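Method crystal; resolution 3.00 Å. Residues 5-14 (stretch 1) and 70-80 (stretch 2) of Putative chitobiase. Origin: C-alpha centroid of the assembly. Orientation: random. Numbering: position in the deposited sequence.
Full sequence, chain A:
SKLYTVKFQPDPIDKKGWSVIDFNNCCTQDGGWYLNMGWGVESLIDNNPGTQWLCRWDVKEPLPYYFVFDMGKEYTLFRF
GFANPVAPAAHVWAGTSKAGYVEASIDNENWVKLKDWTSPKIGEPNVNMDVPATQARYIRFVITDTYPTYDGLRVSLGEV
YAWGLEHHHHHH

Stretch 1, residues 5-14: TVKFQPDPID
Stretch 2 (70-80) DMGKEYTLFRF

How do the two backbones run past each other? Residues 5-14 form an irregular, extended segment with no helix or strand; most of its residues lie in the beta or polyproline region, but Phe8 (-90/-52) and Gln9 (55/46) interrupt the extended torsions while the chain keeps its course. The second stretch is strand at Asp70 and Met71, again through Tyr75 and Thr76, and again at Phe80, with corners at Gly72, Lys73 and Phe78. At the first corner, Gly72 N donates to Asp70 OD1 at 2.8 Å, and a weak bond joins Lys73 N to Met71 O at 3.1 Å. Gly72 adopts 90/-59, where a side chain would jam against the preceding carbonyl. The order of contacts is reversed: Phe8 to Pro10 meet Phe78 and Arg79, while Ile13, later in its stretch, meets Met71 and Tyr75, earlier in theirs. The nearest pair of CA atoms, Ile13 CA and Met71 CA, is 8.8 Å apart, and no hydrogen bond crosses between the stretches.

What anchors the Ile13 end? Ile13 (chi1 m, chi2 p) is buried and points its CA-to-CB bond toward the second stretch. Its CG1 lies 3.6 Å from Met71 CE and 3.4 Å from Tyr75 CE1. Met71, a selenomethionine in m, t, p, supplies a long flexible arm, while Tyr75, with chi1 m and chi2 -107°, offers a broad ring. A branched aliphatic side chain suits this apolar pocket because it packs without leaving a polar group unsatisfied.

How does Arg79 meet Phe8 to Pro10? Arg79 has the largest area covered by the other stretch. With chi1 m, chi2 t, chi3 -144° and chi4 70°, it extends its guanidinium to these residues. Arg79 NH2 lies 3.4 Å from Phe8 CB, and Arg79 NH1 lies 3.5 Å from Pro10 CD; both carbons sit near the guanidinium plane. Arg79 NH2 is also 3.4 Å from Gln9 N, but both are donors, so this is proximity without a hydrogen bond. Val6 O stands farther off, 4.2 Å from Arg79 NH2. The long arginine thus works here by packing, its guanidinium turning an edge to Phe8 CB and Pro10 CD.

What do the two phenylalanines add? Phe8 (chi1 t, chi2 -159°) and Phe78 (chi1 m, chi2 -45°) both direct CA-to-CB toward the other stretch. Phe8 CE1 comes within 4.4 Å of Phe78 CE2, which lies at the edge of the Phe8 ring. This is a light apolar touch; Phe8 remains exposed and Phe78 partly so. Altogether the contact buries a modest 349 Å², both sides summed.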

# COMPACT_ATOMS: atom_id res chain seq x y z
N THR A 5 -4.22 -17.18 -10.81
CA THR A 5 -3.27 -18.11 -11.42
C THR A 5 -2.79 -19.24 -10.48
O THR A 5 -3.02 -19.17 -9.27
CB THR A 5 -2.04 -17.32 -11.98
OG1 THR A 5 -2.30 -15.90 -11.93
CG2 THR A 5 -1.77 -17.70 -13.43
N VAL A 6 -2.16 -20.29 -11.02
CA VAL A 6 -1.67 -21.41 -10.19
C VAL A 6 -0.46 -20.99 -9.37
O VAL A 6 0.02 -19.86 -9.49
CB VAL A 6 -1.26 -22.69 -11.03
CG1 VAL A 6 -2.42 -23.16 -11.89
CG2 VAL A 6 -0.02 -22.41 -11.88
N LYS A 7 0.04 -21.91 -8.54
CA LYS A 7 1.19 -21.64 -7.67
C LYS A 7 2.49 -21.32 -8.43
O LYS A 7 3.30 -22.21 -8.72
CB LYS A 7 1.41 -22.82 -6.72
CG LYS A 7 1.89 -24.10 -7.40
CD LYS A 7 3.39 -24.35 -7.17
CE LYS A 7 3.69 -24.60 -5.68
NZ LYS A 7 5.12 -24.93 -5.35
N PHE A 8 2.67 -20.04 -8.74
CA PHE A 8 3.85 -19.52 -9.44
C PHE A 8 4.93 -19.13 -8.42
O PHE A 8 6.08 -19.57 -8.52
CB PHE A 8 3.45 -18.29 -10.29
CG PHE A 8 4.55 -17.81 -11.21
CD1 PHE A 8 4.54 -16.50 -11.70
CD2 PHE A 8 5.58 -18.66 -11.59
CE1 PHE A 8 5.55 -16.05 -12.56
CE2 PHE A 8 6.60 -18.23 -12.45
CZ PHE A 8 6.58 -16.93 -12.94
N GLN A 9 4.55 -18.32 -7.42
CA GLN A 9 5.47 -17.88 -6.36
C GLN A 9 6.77 -17.19 -6.80
O GLN A 9 7.84 -17.52 -6.28
CB GLN A 9 5.83 -19.05 -5.45
CG GLN A 9 4.88 -19.32 -4.29
CD GLN A 9 3.74 -20.28 -4.66
OE1 GLN A 9 2.85 -19.95 -5.45
NE2 GLN A 9 3.78 -21.49 -4.08
N PRO A 10 6.71 -16.25 -7.75
CA PRO A 10 7.96 -15.59 -8.16
C PRO A 10 8.36 -14.63 -7.04
O PRO A 10 7.93 -14.77 -5.89
CB PRO A 10 7.58 -14.88 -9.45
CG PRO A 10 6.17 -14.46 -9.19
CD PRO A 10 5.56 -15.66 -8.46
N ASP A 11 9.17 -13.63 -7.38
CA ASP A 11 9.60 -12.69 -6.37
C ASP A 11 9.19 -11.25 -6.69
O ASP A 11 9.41 -10.78 -7.80
CB ASP A 11 11.11 -12.77 -6.18
CG ASP A 11 11.57 -12.18 -4.87
OD1 ASP A 11 11.22 -12.76 -3.81
OD2 ASP A 11 12.27 -11.14 -4.91
N PRO A 12 8.60 -10.54 -5.72
CA PRO A 12 8.14 -9.15 -5.83
C PRO A 12 9.15 -8.23 -6.51
O PRO A 12 10.35 -8.33 -6.26
CB PRO A 12 7.92 -8.74 -4.38
CG PRO A 12 7.48 -10.01 -3.74
CD PRO A 12 8.40 -11.05 -4.35
N ILE A 13 8.64 -7.32 -7.34
CA ILE A 13 9.49 -6.36 -8.04
C ILE A 13 10.32 -5.57 -7.03
O ILE A 13 9.82 -5.16 -5.98
CB ILE A 13 8.65 -5.35 -8.86
CG1 ILE A 13 8.07 -6.02 -10.12
CG2 ILE A 13 9.53 -4.19 -9.30
CD1 ILE A 13 7.31 -7.30 -9.86
N ASP A 14 11.60 -5.34 -7.33
CA ASP A 14 12.41 -4.57 -6.41
C ASP A 14 11.92 -3.14 -6.42
O ASP A 14 12.08 -2.41 -7.41
CB ASP A 14 13.89 -4.60 -6.79
CG ASP A 14 14.75 -3.85 -5.78
OD1 ASP A 14 15.31 -2.78 -6.13
OD2 ASP A 14 14.84 -4.34 -4.62
N ASP A 70 4.91 5.04 -7.86
CA ASP A 70 5.53 5.13 -9.18
C ASP A 70 6.68 4.12 -9.27
O ASP A 70 7.78 4.38 -8.80
CB ASP A 70 6.08 6.54 -9.43
CG ASP A 70 6.63 6.70 -10.83
OD1 ASP A 70 6.96 5.65 -11.43
OD2 ASP A 70 6.73 7.85 -11.32
N MSE A 71 6.43 2.97 -9.91
CA MSE A 71 7.44 1.92 -10.02
C MSE A 71 8.65 2.28 -10.87
O MSE A 71 9.58 1.48 -10.99
CB MSE A 71 6.81 0.65 -10.56
CG MSE A 71 5.89 -0.03 -9.57
SE MSE A 71 4.89 -1.51 -10.37
CE MSE A 71 6.26 -2.90 -10.23
N GLY A 72 8.64 3.47 -11.45
CA GLY A 72 9.76 3.93 -12.26
C GLY A 72 9.64 3.55 -13.72
O GLY A 72 9.63 4.42 -14.60
N LYS A 73 9.56 2.26 -13.99
CA LYS A 73 9.45 1.77 -15.35
C LYS A 73 8.13 1.03 -15.54
O LYS A 73 7.28 1.05 -14.66
CB LYS A 73 10.65 0.86 -15.67
CG LYS A 73 11.36 0.30 -14.45
CD LYS A 73 12.57 -0.51 -14.90
CE LYS A 73 13.60 -0.73 -13.78
NZ LYS A 73 14.20 0.55 -13.28
N GLU A 74 7.94 0.39 -16.70
CA GLU A 74 6.70 -0.34 -16.99
C GLU A 74 6.81 -1.80 -16.60
O GLU A 74 7.88 -2.38 -16.68
CB GLU A 74 6.38 -0.23 -18.46
CG GLU A 74 6.46 1.18 -18.97
CD GLU A 74 5.11 1.71 -19.41
OE1 GLU A 74 4.56 1.14 -20.38
OE2 GLU A 74 4.60 2.67 -18.78
N TYR A 75 5.70 -2.39 -16.20
CA TYR A 75 5.67 -3.79 -15.80
C TYR A 75 4.33 -4.42 -16.21
O TYR A 75 3.43 -3.74 -16.72
CB TYR A 75 5.80 -3.89 -14.30
CG TYR A 75 7.15 -3.53 -13.75
CD1 TYR A 75 8.00 -4.52 -13.26
CD2 TYR A 75 7.56 -2.20 -13.68
CE1 TYR A 75 9.24 -4.20 -12.71
CE2 TYR A 75 8.80 -1.86 -13.13
CZ TYR A 75 9.63 -2.87 -12.65
OH TYR A 75 10.85 -2.56 -12.09
N THR A 76 4.19 -5.72 -15.98
CA THR A 76 2.93 -6.40 -16.28
C THR A 76 2.53 -7.11 -14.98
O THR A 76 2.87 -8.27 -14.78
CB THR A 76 3.09 -7.44 -17.44
OG1 THR A 76 3.61 -6.80 -18.61
CG2 THR A 76 1.73 -8.05 -17.79
N LEU A 77 1.80 -6.41 -14.11
CA LEU A 77 1.41 -6.97 -12.81
C LEU A 77 0.63 -8.28 -12.83
O LEU A 77 -0.39 -8.40 -13.52
CB LEU A 77 0.61 -5.95 -11.99
CG LEU A 77 1.17 -4.56 -11.68
CD1 LEU A 77 2.63 -4.66 -11.25
CD2 LEU A 77 1.04 -3.71 -12.91
N PHE A 78 1.10 -9.26 -12.07
CA PHE A 78 0.42 -10.55 -11.98
C PHE A 78 -0.34 -10.56 -10.66
O PHE A 78 -1.48 -11.01 -10.59
CB PHE A 78 1.41 -11.73 -11.96
CG PHE A 78 2.39 -11.71 -13.08
CD1 PHE A 78 1.98 -11.43 -14.38
CD2 PHE A 78 3.73 -11.98 -12.83
CE1 PHE A 78 2.91 -11.41 -15.44
CE2 PHE A 78 4.67 -11.96 -13.86
CZ PHE A 78 4.26 -11.68 -15.17
N ARG A 79 0.32 -10.08 -9.61
CA ARG A 79 -0.29 -10.01 -8.28
C ARG A 79 0.03 -8.69 -7.61
O ARG A 79 0.84 -7.90 -8.12
CB ARG A 79 0.20 -11.15 -7.38
CG ARG A 79 -0.23 -12.54 -7.82
CD ARG A 79 -0.12 -13.53 -6.67
NE ARG A 79 0.31 -14.86 -7.13
CZ ARG A 79 1.53 -15.13 -7.58
NH1 ARG A 79 2.45 -14.18 -7.63
NH2 ARG A 79 1.82 -16.37 -7.97
N PHE A 80 -0.62 -8.47 -6.47
CA PHE A 80 -0.45 -7.26 -5.67
C PHE A 80 -0.93 -7.58 -4.26
O PHE A 80 -1.84 -8.38 -4.07
CB PHE A 80 -1.27 -6.11 -6.25
CG PHE A 80 -1.28 -4.86 -5.40
CD1 PHE A 80 -2.10 -4.78 -4.28
CD2 PHE A 80 -0.43 -3.80 -5.69
CE1 PHE A 80 -2.08 -3.65 -3.46
CE2 PHE A 80 -0.41 -2.67 -4.88
CZ PHE A 80 -1.23 -2.60 -3.77